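Methylmalonyl-CoA carboxyltransferase 12S subunit (Propionibacterium freudenreichii, PDB 1ON3) transfers the carboxyl group of methylmalonyl-CoA to the biotin of the 1.3S subunit, forming propanoyl-CoA, as the hexameric core of the transcarboxylase complex. Local coordinates at residues V207-S210 against E214-T217; K156-N161 against P186-F191; E225-M228 against N233-F236. All coordinates share one frame; numbering follows the deposited sequence.

Contact 1: V207-S210 against E214-T217; sequences VIKS and EDVT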
ATOM      1  N   VAL E 207      26.602 -13.191 -44.423  1.00 34.66           N
ATOM      2  CA  VAL E 207      27.193 -13.904 -43.303  1.00 30.03           C
ATOM      3  C   VAL E 207      26.687 -15.342 -43.235  1.00 30.78           C
ATOM      4  O   VAL E 207      27.466 -16.263 -42.986  1.00 27.73           O
ATOM      5  CB  VAL E 207      26.912 -13.181 -41.968  1.00 30.89           C
ATOM      6  CG1 VAL E 207      27.481 -13.978 -40.808  1.00 26.46           C
ATOM      7  CG2 VAL E 207      27.519 -11.788 -41.998  1.00 28.76           C
ATOM      8  N   ILE E 208      25.390 -15.540 -43.462  1.00 29.16           N
ATOM      9  CA  ILE E 208      24.820 -16.886 -43.427  1.00 30.35           C
ATOM     10  C   ILE E 208      25.482 -17.777 -44.473  1.00 32.96           C
ATOM     11  O   ILE E 208      25.765 -18.948 -44.220  1.00 35.27           O
ATOM     12  CB  ILE E 208      23.289 -16.862 -43.684  1.00 26.57           C
ATOM     13  CG1 ILE E 208      22.573 -16.278 -42.458  1.00 27.09           C
ATOM     14  CG2 ILE E 208      22.786 -18.263 -43.985  1.00 20.12           C
ATOM     15  CD1 ILE E 208      21.060 -16.168 -42.604  1.00 22.96           C
ATOM     16  N   LYS E 209      25.715 -17.219 -45.657  1.00 36.02           N
ATOM     17  CA  LYS E 209      26.354 -17.975 -46.729  1.00 35.14           C
ATOM     18  C   LYS E 209      27.785 -18.298 -46.306  1.00 33.54           C
ATOM     19  O   LYS E 209      28.230 -19.437 -46.415  1.00 28.72           O
ATOM     20  CB  LYS E 209      26.363 -17.160 -48.026  1.00 36.36           C
ATOM     21  CG  LYS E 209      26.959 -17.897 -49.216  1.00 38.09           C
ATOM     22  CD  LYS E 209      26.184 -19.174 -49.513  1.00 44.04           C
ATOM     23  CE  LYS E 209      26.782 -19.956 -50.681  1.00 44.06           C
ATOM     24  NZ  LYS E 209      26.777 -19.168 -51.943  1.00 45.69           N
ATOM     25  N   SER E 210      28.487 -17.286 -45.802  1.00 32.33           N
ATOM     26  CA  SER E 210      29.866 -17.449 -45.361  1.00 36.60           C
ATOM     27  C   SER E 210      29.999 -18.501 -44.278  1.00 37.29           C
ATOM     28  O   SER E 210      31.023 -19.172 -44.185  1.00 41.31           O
ATOM     29  CB  SER E 210      30.422 -16.126 -44.833  1.00 38.61           C
ATOM     30  OG  SER E 210      30.439 -15.136 -45.845  1.00 45.10           O
ATOM     31  N   GLU E 214      24.380 -21.516 -46.946  1.00 38.35           N
ATOM     32  CA  GLU E 214      23.006 -21.360 -47.410  1.00 34.36           C
ATOM     33  C   GLU E 214      22.856 -20.139 -48.300  1.00 32.18           C
ATOM     34  O   GLU E 214      23.405 -19.067 -48.014  1.00 26.27           O
ATOM     35  CB  GLU E 214      22.048 -21.247 -46.217  1.00 32.15           C
ATOM     36  CG  GLU E 214      21.609 -22.578 -45.653  1.00 33.21           C
ATOM     37  CD  GLU E 214      21.167 -22.489 -44.201  1.00 32.92           C
ATOM     38  OE1 GLU E 214      20.483 -23.424 -43.742  1.00 36.99           O
ATOM     39  OE2 GLU E 214      21.515 -21.500 -43.517  1.00 29.35           O
ATOM     40  N   ASP E 215      22.120 -20.313 -49.393  1.00 34.74           N
ATOM     41  CA  ASP E 215      21.869 -19.227 -50.331  1.00 38.50           C
ATOM     42  C   ASP E 215      20.454 -18.717 -50.133  1.00 35.62           C
ATOM     43  O   ASP E 215      19.492 -19.483 -50.165  1.00 34.27           O
ATOM     44  CB  ASP E 215      22.039 -19.690 -51.784  1.00 42.55           C
ATOM     45  CG  ASP E 215      23.488 -19.905 -52.164  1.00 45.21           C
ATOM     46  OD1 ASP E 215      24.022 -21.000 -51.890  1.00 50.84           O
ATOM     47  OD2 ASP E 215      24.097 -18.969 -52.726  1.00 50.92           O
ATOM     48  N   VAL E 216      20.335 -17.414 -49.930  1.00 35.48           N
ATOM     49  CA  VAL E 216      19.038 -16.805 -49.721  1.00 33.59           C
ATOM     50  C   VAL E 216      19.193 -15.305 -49.930  1.00 30.08           C
ATOM     51  O   VAL E 216      20.269 -14.749 -49.715  1.00 34.24           O
ATOM     52  CB  VAL E 216      18.523 -17.112 -48.285  1.00 35.80           C
ATOM     53  CG1 VAL E 216      19.419 -16.436 -47.248  1.00 34.81           C
ATOM     54  CG2 VAL E 216      17.080 -16.672 -48.133  1.00 34.82           C
ATOM     55  N   THR E 217      18.127 -14.658 -50.374  1.00 28.80           N
ATOM     56  CA  THR E 217      18.152 -13.219 -50.592  1.00 24.23           C
ATOM     57  C   THR E 217      17.655 -12.533 -49.323  1.00 23.70           C
ATOM     58  O   THR E 217      17.069 -13.181 -48.453  1.00 24.71           O
ATOM     59  CB  THR E 217      17.238 -12.824 -51.769  1.00 29.82           C
ATOM     60  OG1 THR E 217      15.900 -13.265 -51.502  1.00 27.79           O
ATOM     61  CG2 THR E 217      17.730 -13.461 -53.069  1.00 26.75           C
TER

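Contact 2: K156-N161 against P186-F191; sequences KMFFAN and PALTDF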
ATOM      1  N   LYS E 156      20.865  -0.110 -23.376  1.00 11.45           N
ATOM      2  CA  LYS E 156      19.956   0.821 -22.693  1.00 12.38           C
ATOM      3  C   LYS E 156      18.581   0.832 -23.355  1.00  9.95           C
ATOM      4  O   LYS E 156      17.559   0.871 -22.666  1.00 10.90           O
ATOM      5  CB  LYS E 156      20.539   2.240 -22.664  1.00 12.00           C
ATOM      6  CG  LYS E 156      21.825   2.376 -21.800  1.00 16.79           C
ATOM      7  CD  LYS E 156      22.323   3.822 -21.765  1.00 17.53           C
ATOM      8  CE  LYS E 156      23.540   3.987 -20.865  1.00 19.67           C
ATOM      9  NZ  LYS E 156      24.701   3.165 -21.303  1.00 19.18           N
ATOM     10  N   MET E 157      18.547   0.783 -24.684  1.00  8.09           N
ATOM     11  CA  MET E 157      17.270   0.766 -25.388  1.00 10.48           C
ATOM     12  C   MET E 157      16.441  -0.492 -25.084  1.00 11.77           C
ATOM     13  O   MET E 157      15.222  -0.398 -24.869  1.00 12.44           O
ATOM     14  CB  MET E 157      17.471   0.865 -26.898  1.00 13.06           C
ATOM     15  CG  MET E 157      16.144   0.951 -27.661  1.00 15.91           C
ATOM     16  SD  MET E 157      16.321   1.061 -29.451  1.00 19.32           S
ATOM     17  CE  MET E 157      17.199   2.645 -29.569  1.00 16.86           C
ATOM     18  N   PHE E 158      17.083  -1.662 -25.072  1.00 10.92           N
ATOM     19  CA  PHE E 158      16.351  -2.905 -24.802  1.00  9.14           C
ATOM     20  C   PHE E 158      15.791  -2.872 -23.388  1.00 12.23           C
ATOM     21  O   PHE E 158      14.638  -3.249 -23.157  1.00 13.35           O
ATOM     22  CB  PHE E 158      17.258  -4.147 -24.962  1.00 10.99           C
ATOM     23  CG  PHE E 158      17.873  -4.293 -26.336  1.00 13.83           C
ATOM     24  CD1 PHE E 158      17.256  -3.748 -27.462  1.00 14.91           C
ATOM     25  CD2 PHE E 158      19.066  -5.004 -26.502  1.00 13.33           C
ATOM     26  CE1 PHE E 158      17.818  -3.902 -28.753  1.00 14.73           C
ATOM     27  CE2 PHE E 158      19.633  -5.168 -27.772  1.00 13.31           C
ATOM     28  CZ  PHE E 158      19.009  -4.615 -28.901  1.00 15.24           C
ATOM     29  N   PHE E 159      16.605  -2.422 -22.437  1.00  9.13           N
ATOM     30  CA  PHE E 159      16.158  -2.345 -21.053  1.00 11.59           C
ATOM     31  C   PHE E 159      14.957  -1.404 -20.940  1.00 11.38           C
ATOM     32  O   PHE E 159      14.028  -1.660 -20.178  1.00 10.59           O
ATOM     33  CB  PHE E 159      17.295  -1.856 -20.159  1.00 10.70           C
ATOM     34  CG  PHE E 159      16.964  -1.872 -18.689  1.00 11.45           C
ATOM     35  CD1 PHE E 159      16.377  -0.767 -18.080  1.00 12.33           C
ATOM     36  CD2 PHE E 159      17.242  -2.997 -17.919  1.00 10.80           C
ATOM     37  CE1 PHE E 159      16.068  -0.775 -16.714  1.00 15.73           C
ATOM     38  CE2 PHE E 159      16.942  -3.029 -16.551  1.00 16.96           C
ATOM     39  CZ  PHE E 159      16.352  -1.916 -15.943  1.00 16.10           C
ATOM     40  N   ALA E 160      14.981  -0.318 -21.709  1.00  9.89           N
ATOM     41  CA  ALA E 160      13.893   0.657 -21.694  1.00 11.34           C
ATOM     42  C   ALA E 160      12.610   0.059 -22.296  1.00  9.98           C
ATOM     43  O   ALA E 160      11.510   0.307 -21.792  1.00 12.15           O
ATOM     44  CB  ALA E 160      14.314   1.931 -22.467  1.00  5.86           C
ATOM     45  N   ASN E 161      12.748  -0.727 -23.363  1.00 12.34           N
ATOM     46  CA  ASN E 161      11.579  -1.361 -23.995  1.00  9.21           C
ATOM     47  C   ASN E 161      10.895  -2.244 -22.961  1.00  7.95           C
ATOM     48  O   ASN E 161       9.664  -2.255 -22.857  1.00 11.76           O
ATOM     49  CB  ASN E 161      11.978  -2.245 -25.191  1.00  9.53           C
ATOM     50  CG  ASN E 161      12.299  -1.455 -26.444  1.00 10.34           C
ATOM     51  OD1 ASN E 161      13.352  -1.652 -27.040  1.00  9.62           O
ATOM     52  ND2 ASN E 161      11.380  -0.577 -26.870  1.00  8.66           N
ATOM     53  N   PRO E 186      12.375  -3.964 -31.712  1.00  9.50           N
ATOM     54  CA  PRO E 186      11.012  -4.171 -32.223  1.00 11.34           C
ATOM     55  C   PRO E 186      10.360  -5.388 -31.550  1.00 13.16           C
ATOM     56  O   PRO E 186       9.172  -5.373 -31.214  1.00  8.84           O
ATOM     57  CB  PRO E 186      11.245  -4.401 -33.713  1.00 11.00           C
ATOM     58  CG  PRO E 186      12.313  -3.431 -34.003  1.00  8.81           C
ATOM     59  CD  PRO E 186      13.284  -3.625 -32.825  1.00 11.89           C
ATOM     60  N   ALA E 187      11.146  -6.438 -31.347  1.00  9.91           N
ATOM     61  CA  ALA E 187      10.628  -7.654 -30.716  1.00 10.49           C
ATOM     62  C   ALA E 187      10.140  -7.382 -29.306  1.00  9.14           C
ATOM     63  O   ALA E 187       9.234  -8.042 -28.826  1.00 11.04           O
ATOM     64  CB  ALA E 187      11.719  -8.744 -30.674  1.00  7.66           C
ATOM     65  N   LEU E 188      10.757  -6.420 -28.637  1.00  8.76           N
ATOM     66  CA  LEU E 188      10.378  -6.086 -27.264  1.00  7.87           C
ATOM     67  C   LEU E 188       9.231  -5.069 -27.184  1.00 10.51           C
ATOM     68  O   LEU E 188       8.718  -4.796 -26.097  1.00 12.14           O
ATOM     69  CB  LEU E 188      11.620  -5.592 -26.507  1.00  6.26           C
ATOM     70  CG  LEU E 188      12.713  -6.657 -26.255  1.00  9.07           C
ATOM     71  CD1 LEU E 188      13.987  -5.994 -25.734  1.00  9.93           C
ATOM     72  CD2 LEU E 188      12.218  -7.702 -25.252  1.00  2.53           C
ATOM     73  N   THR E 189       8.827  -4.500 -28.322  1.00 10.32           N
ATOM     74  CA  THR E 189       7.701  -3.559 -28.323  1.00  7.83           C
ATOM     75  C   THR E 189       6.475  -4.464 -28.411  1.00 12.23           C
ATOM     76  O   THR E 189       6.612  -5.685 -28.383  1.00  7.82           O
ATOM     77  CB  THR E 189       7.699  -2.600 -29.546  1.00 13.47           C
ATOM     78  OG1 THR E 189       7.532  -3.351 -30.762  1.00  9.30           O
ATOM     79  CG2 THR E 189       9.024  -1.781 -29.602  1.00 12.19           C
ATOM     80  N   ASP E 190       5.281  -3.901 -28.528  1.00  7.89           N
ATOM     81  CA  ASP E 190       4.105  -4.775 -28.585  1.00 10.98           C
ATOM     82  C   ASP E 190       3.686  -5.237 -29.970  1.00 10.90           C
ATOM     83  O   ASP E 190       3.293  -6.395 -30.142  1.00 13.67           O
ATOM     84  CB  ASP E 190       2.928  -4.100 -27.906  1.00  9.65           C
ATOM     85  CG  ASP E 190       3.228  -3.758 -26.469  1.00 10.56           C
ATOM     86  OD1 ASP E 190       3.140  -2.569 -26.121  1.00 11.56           O
ATOM     87  OD2 ASP E 190       3.566  -4.683 -25.699  1.00  9.91           O
ATOM     88  N   PHE E 191       3.743  -4.330 -30.944  1.00  7.86           N
ATOM     89  CA  PHE E 191       3.362  -4.645 -32.311  1.00  7.82           C
ATOM     90  C   PHE E 191       4.374  -4.178 -33.327  1.00 10.53           C
ATOM     91  O   PHE E 191       4.864  -3.053 -33.242  1.00 10.19           O
ATOM     92  CB  PHE E 191       2.026  -4.000 -32.672  1.00  9.75           C
ATOM     93  CG  PHE E 191       0.891  -4.463 -31.819  1.00  9.09           C
ATOM     94  CD1 PHE E 191       0.525  -3.757 -30.680  1.00 12.24           C
ATOM     95  CD2 PHE E 191       0.228  -5.636 -32.124  1.00  7.99           C
ATOM     96  CE1 PHE E 191      -0.502  -4.225 -29.845  1.00 13.19           C
ATOM     97  CE2 PHE E 191      -0.789  -6.112 -31.303  1.00  6.39           C
ATOM     98  CZ  PHE E 191      -1.153  -5.403 -30.162  1.00 12.67           C
TER

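Contact 3: E225-M228 against N233-F236; sequences EAHM and NIHF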
ATOM      1  N   GLU E 225       6.932 -10.511 -45.716  1.00 12.99           N
ATOM      2  CA  GLU E 225       6.160 -11.736 -45.866  1.00 15.97           C
ATOM      3  C   GLU E 225       6.806 -12.936 -45.181  1.00 14.93           C
ATOM      4  O   GLU E 225       6.112 -13.787 -44.625  1.00 11.05           O
ATOM      5  CB  GLU E 225       5.894 -12.006 -47.351  1.00 21.31           C
ATOM      6  CG  GLU E 225       4.773 -11.115 -47.875  1.00 28.10           C
ATOM      7  CD  GLU E 225       4.565 -11.219 -49.366  1.00 33.85           C
ATOM      8  OE1 GLU E 225       4.452 -12.351 -49.876  1.00 38.20           O
ATOM      9  OE2 GLU E 225       4.509 -10.162 -50.024  1.00 36.55           O
ATOM     10  N   ALA E 226       8.131 -13.011 -45.213  1.00 16.09           N
ATOM     11  CA  ALA E 226       8.810 -14.112 -44.548  1.00 15.28           C
ATOM     12  C   ALA E 226       8.565 -13.991 -43.036  1.00 15.27           C
ATOM     13  O   ALA E 226       8.202 -14.965 -42.384  1.00 16.94           O
ATOM     14  CB  ALA E 226      10.316 -14.077 -44.854  1.00 14.14           C
ATOM     15  N   HIS E 227       8.739 -12.797 -42.471  1.00 13.98           N
ATOM     16  CA  HIS E 227       8.521 -12.646 -41.031  1.00 12.93           C
ATOM     17  C   HIS E 227       7.078 -12.932 -40.620  1.00 14.63           C
ATOM     18  O   HIS E 227       6.821 -13.484 -39.545  1.00 17.95           O
ATOM     19  CB  HIS E 227       8.920 -11.242 -40.552  1.00 13.34           C
ATOM     20  CG  HIS E 227      10.403 -11.044 -40.456  1.00 12.71           C
ATOM     21  ND1 HIS E 227      11.193 -11.768 -39.590  1.00 14.79           N
ATOM     22  CD2 HIS E 227      11.245 -10.259 -41.165  1.00 15.90           C
ATOM     23  CE1 HIS E 227      12.457 -11.440 -39.772  1.00 15.91           C
ATOM     24  NE2 HIS E 227      12.518 -10.527 -40.722  1.00 14.97           N
ATOM     25  N   MET E 228       6.136 -12.579 -41.479  1.00 11.24           N
ATOM     26  CA  MET E 228       4.735 -12.784 -41.158  1.00 11.84           C
ATOM     27  C   MET E 228       4.289 -14.240 -41.213  1.00 15.48           C
ATOM     28  O   MET E 228       3.767 -14.769 -40.236  1.00 16.58           O
ATOM     29  CB  MET E 228       3.843 -11.941 -42.082  1.00 10.74           C
ATOM     30  CG  MET E 228       2.329 -12.230 -41.963  1.00 10.00           C
ATOM     31  SD  MET E 228       1.598 -11.910 -40.328  1.00 11.83           S
ATOM     32  CE  MET E 228       1.437 -10.089 -40.426  1.00  8.45           C
ATOM     33  N   ASN E 233       7.373 -13.296 -36.365  1.00  6.63           N
ATOM     34  CA  ASN E 233       7.926 -12.108 -35.691  1.00 10.20           C
ATOM     35  C   ASN E 233       7.130 -10.807 -35.780  1.00 15.31           C
ATOM     36  O   ASN E 233       7.366  -9.903 -34.977  1.00 12.71           O
ATOM     37  CB  ASN E 233       9.305 -11.749 -36.250  1.00 10.96           C
ATOM     38  CG  ASN E 233      10.382 -12.773 -35.941  1.00  9.94           C
ATOM     39  OD1 ASN E 233      11.259 -13.028 -36.779  1.00 15.80           O
ATOM     40  ND2 ASN E 233      10.353 -13.336 -34.748  1.00  8.31           N
ATOM     41  N   ILE E 234       6.233 -10.678 -36.754  1.00 10.71           N
ATOM     42  CA  ILE E 234       5.534  -9.403 -36.913  1.00  9.74           C
ATOM     43  C   ILE E 234       4.028  -9.479 -36.910  1.00 12.33           C
ATOM     44  O   ILE E 234       3.441 -10.548 -37.074  1.00 15.07           O
ATOM     45  CB  ILE E 234       5.991  -8.663 -38.190  1.00 10.75           C
ATOM     46  CG1 ILE E 234       5.569  -9.456 -39.438  1.00 12.58           C
ATOM     47  CG2 ILE E 234       7.516  -8.477 -38.152  1.00 10.00           C
ATOM     48  CD1 ILE E 234       5.808  -8.717 -40.749  1.00 14.64           C
ATOM     49  N   HIS E 235       3.397  -8.320 -36.772  1.00 10.30           N
ATOM     50  CA  HIS E 235       1.949  -8.287 -36.648  1.00  9.59           C
ATOM     51  C   HIS E 235       1.138  -7.758 -37.799  1.00 12.72           C
ATOM     52  O   HIS E 235      -0.037  -8.114 -37.930  1.00 13.80           O
ATOM     53  CB  HIS E 235       1.594  -7.532 -35.366  1.00  8.08           C
ATOM     54  CG  HIS E 235       2.325  -8.042 -34.165  1.00 10.42           C
ATOM     55  ND1 HIS E 235       3.653  -7.754 -33.928  1.00 10.62           N
ATOM     56  CD2 HIS E 235       1.941  -8.887 -33.178  1.00  9.91           C
ATOM     57  CE1 HIS E 235       4.054  -8.400 -32.847  1.00 10.78           C
ATOM     58  NE2 HIS E 235       3.034  -9.098 -32.375  1.00 10.15           N
ATOM     59  N   PHE E 236       1.750  -6.911 -38.622  1.00 10.84           N
ATOM     60  CA  PHE E 236       1.076  -6.342 -39.773  1.00 10.03           C
ATOM     61  C   PHE E 236       2.033  -6.160 -40.929  1.00 13.36           C
ATOM     62  O   PHE E 236       3.186  -5.754 -40.727  1.00 13.24           O
ATOM     63  CB  PHE E 236       0.473  -4.957 -39.443  1.00 10.15           C
ATOM     64  CG  PHE E 236      -0.476  -4.967 -38.275  1.00 11.59           C
ATOM     65  CD1 PHE E 236      -0.016  -4.747 -36.989  1.00 12.49           C
ATOM     66  CD2 PHE E 236      -1.825  -5.254 -38.464  1.00 14.70           C
ATOM     67  CE1 PHE E 236      -0.885  -4.816 -35.889  1.00 12.82           C
ATOM     68  CE2 PHE E 236      -2.696  -5.328 -37.381  1.00 12.24           C
ATOM     69  CZ  PHE E 236      -2.225  -5.110 -36.095  1.00 15.25           C
TER
HETATM   70  O   HOH W   1       4.191 -12.926 -37.530  1.00 14.76           O

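Contact 1: V207-S210 against E214-T217
K209 reaches D215 through a chain that leaves the helix with CG opposite the backbone N (chi1 -178°) and then bends at chi2 and again at chi4, which carries it over the carbonyl of E214. CD lies 3.2 Å from E214 O on the way, and the second bend turns NZ to the carboxylate. There NZ donates to D215 OD2 at 2.8 Å, a salt bridge met on the syn side but 29° out of the carboxylate plane, so the ammonium sits somewhat off the flat of the group. The same carbonyl is approached by the backbone: K209 CA to E214 O is 3.4 Å with an angle of 125° at the hydrogen, a CH...O contact where the CA atoms of K209 and E214 come within 4.8 Å.

On the more buried side, I208 sets CG2 against E214, 3.8 Å from E214 CB and 3.5 Å from E214 OE2. This oxygen has its polar partners beyond the contact, in T212 OG1 and in the backbone N of V377 of a second subunit. V207, the residue before I208, touches the bound methylmalonic acid.

The pair thus joins the middle of the short helix 205-212 to the loop leading into helix 218-222, which T217 N-caps. I208 and V216 both rest on L221 of that second helix.

Contact 2: K156-N161 against P186-F191
Apolar packing carries most of the contact between F158, N161 and L188. L188 CB lies 3.6 Å from N161 CB, where the two side chains cross at about a right angle, and the CA atoms of these residues are 5.9 Å apart. With L188 CG anti to its carbonyl carbon (chi1 -67°), the leucine points across to helix 147-164, placing CD1 3.8 Å from F158 CB and equally far from F158 O; it meets the phenylalanine ring obliquely. L188 also packs on Y393 of a second subunit. Beside this, T189 CG2 is 3.8 Å from N161 ND2, the two side chains lying side by side and pointing the same way.

The polar bonds run within or beyond the segments. N161 OD1 is hydrogen-bonded to S185 OG, one turn before L188. T189 OG1, turned between backbone N and carbonyl carbon, donates to P186 O at 2.6 Å, and T189 N donates to the same oxygen at 3.0 Å, so two bonds grip one carbonyl. With an alanine here, P186 O would probably keep just the backbone bond of this pair, and N161 ND2 would lose the methyl packed beside it.

Helix 147-164 leads into strand 170-175 and helix 184-188 into the neighbouring parallel strand 191-195, an order that fits the crotonase-like carboxyltransferase fold.

Contact 3: E225-M228 against N233-F236
M228 meets I234 and H235 along a chain that can be traced from root to methyl. CB lies 4.0 Å from I234 CD1. CG stands opposite the backbone N (chi1 172°), and bends at chi2 and chi3 then fold the chain over the following segment, with SD passing 4.0 Å from I234 O. At the tip, CE settles against the backbone, 3.5 Å from H235 O and 3.7 Å from F236 N. The methionine therefore touches side chain near its base and peptide groups at its end.

I234 answers with two branches. CG1, held between its own N and carbonyl carbon, packs against the M228 backbone, while CG2 lies 3.9 Å from H227 CB and approaches the imidazole obliquely. The backbone closes the turn: N233 N donates to H227 O at 3.2 Å with a bent N-H...O angle of 137°, the donor tilted 29° from the carbonyl plane. Nearby, a water lies 2.5 Å from I234 O, an unusually short and so doubtful distance, and weakly reaches M228 O. The H227 ring is held from beyond the contact, NE2 donating to M200 O.

The contact folds the chain leaving helix 224-231 back on the helix before strand 236-238, the outermost strand of its sheet within this chain. I234 lies on I192 and M194 of strand 191-195, H235 bonds to I192 and stands edge-to-face to F191, and F236 reaches I247 and L251 of helix 241-253 and L306 and V308 of strand 305-308.

Contacts 2 and 3 are buried, whereas contact 1 lies at the partly exposed periphery, its centre about 30 Å from that of the chain. Chemistry follows place: the outer contact carries a salt bridge, and the inner ones rely mainly on apolar packing, supplemented in contact 3 by a backbone hydrogen bond. Contacts 1 and 3 are both local, each joining a helix to the loop that follows it; contact 2 instead links helix 147-164 to helix 184-188 and the turn after it, across an intervening stretch that includes strand 170-175. Contacts 2 and 3 touch directly, F191 CD2 lying 4.0 Å from F236 CE1, where neighbouring parallel strands begin. All three also reach a second subunit.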